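Local coordinates for leucyl aminopeptidase (Trypanosoma brucei brucei, PDB 5NTD), which removes leucine and other residues from peptide N-termini as a two-metal M17 aminopeptidase, here with manganese and the inhibitor bestatin, at the interface of chains A and B. Numbering follows the deposited sequence. Chains: chain A/B, leucyl aminopeptidase.

The interface of chains A and B. Residues chain A 111-112, 115, 414; chain B 445, 447-448.
In this M17 leucyl aminopeptidase the imidazole of A:His414 turns an edge, led by CE1, to the CD2/CE2 side of the B:Tyr448 phenol, with B:Tyr448 CD2 in the imidazole plane. The two side chains cross at about a right angle, and carbon CE1 of the imidazole comes to 3.6 Å from CE2 of the phenol. The sulfur of B:Cys445 approaches the same corner, SG standing 4.0 Å from A:His414 CE1. The amide of A:Asn115 stands over one face of the phenol at its hydroxyl end, turned 65° from the ring plane, its ND2 3.4 Å from B:Tyr448 CZ. Against the carboxylate of B:Glu447, in contrast, this amide is nearly coplanar, the planes 21° apart.

The patch belongs to the interface between two copies of the enzyme, whose family typically assembles as hexamers, as in the deposited six-chain assembly. Here, loop residues of chain A receive the short helix 446-449 of chain B and B:Cys445 just before it. The two-fold relation repeats the patch with the chains exchanged.

One carboxylate oxygen, B:Glu447 OE2, accepts two nearly straight hydrogen bonds. The backbone N of A:Ser112 approaches on the syn side at 2.9 Å and ND2 of A:Asn115 on the anti side at 2.8 Å, both tilted moderately out of the carboxylate plane. OE2 lies almost in the amide plane of A:Asn115. Gripped by two donors, the carboxylate is probably restricted in its rotation. B:Glu447 gets there with CG between its backbone N and carbonyl carbon (chi1 60°) and a bend at chi2, which turns the acid toward the 111-112 segment; A:Ala111 CA and A:Ser112 CB pack against its CD.

The other end of the A:Asn115 amide is tied indirectly to B:Tyr448: a water lies 2.8 Å from A:Asn115 OD1 and 3.2 Å from the phenolic OH. Beside the carboxylate, the hydroxyl OG of A:Ser112 rests against CA and SG of B:Cys445.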
# COMPACT_ATOMS: atom_id res chain seq x y z
N ALA A 111 23.99 -23.33 24.03
CA ALA A 111 22.83 -23.98 23.41
C ALA A 111 21.68 -23.98 24.39
O ALA A 111 21.77 -24.57 25.43
CB ALA A 111 23.17 -25.40 23.00
N SER A 112 20.60 -23.32 24.05
CA SER A 112 19.41 -23.19 24.90
C SER A 112 18.74 -24.56 24.98
O SER A 112 18.96 -25.43 24.15
CB SER A 112 18.43 -22.13 24.34
OG SER A 112 17.44 -22.66 23.38
N ASN A 115 17.41 -26.17 21.75
CA ASN A 115 18.37 -26.35 20.69
C ASN A 115 19.13 -27.65 20.82
O ASN A 115 19.02 -28.36 21.81
CB ASN A 115 19.34 -25.17 20.65
CG ASN A 115 19.90 -24.89 19.24
OD1 ASN A 115 19.72 -25.68 18.32
ND2 ASN A 115 20.60 -23.79 19.11
N HIS A 414 13.39 -23.26 13.73
CA HIS A 414 12.48 -24.17 14.45
C HIS A 414 11.16 -24.30 13.76
O HIS A 414 10.41 -23.35 13.66
CB HIS A 414 12.22 -23.68 15.86
CG HIS A 414 13.40 -23.78 16.76
ND1 HIS A 414 14.44 -22.90 16.69
CD2 HIS A 414 13.68 -24.64 17.76
CE1 HIS A 414 15.34 -23.22 17.62
NE2 HIS A 414 14.90 -24.28 18.27
N CYS B 445 15.51 -19.11 22.69
CA CYS B 445 16.74 -19.51 21.96
C CYS B 445 17.63 -18.30 21.69
O CYS B 445 17.80 -17.90 20.55
CB CYS B 445 16.39 -20.23 20.67
SG CYS B 445 17.80 -21.16 20.00
N GLU B 447 20.73 -17.67 21.43
CA GLU B 447 21.79 -17.79 20.42
C GLU B 447 21.25 -17.45 19.01
O GLU B 447 22.02 -17.05 18.15
CB GLU B 447 22.49 -19.16 20.44
CG GLU B 447 21.59 -20.37 20.18
CD GLU B 447 20.98 -21.00 21.44
OE1 GLU B 447 20.68 -20.26 22.39
OE2 GLU B 447 20.75 -22.23 21.41
N TYR B 448 19.96 -17.65 18.77
CA TYR B 448 19.36 -17.32 17.45
C TYR B 448 18.72 -15.94 17.40
O TYR B 448 18.56 -15.39 16.34
CB TYR B 448 18.35 -18.36 17.02
CG TYR B 448 18.89 -19.74 16.70
CD1 TYR B 448 20.24 -19.98 16.52
CD2 TYR B 448 18.04 -20.82 16.57
CE1 TYR B 448 20.72 -21.25 16.21
CE2 TYR B 448 18.52 -22.08 16.28
CZ TYR B 448 19.87 -22.29 16.10
OH TYR B 448 20.35 -23.54 15.80
O HOH W 1 21.66 -26.36 16.47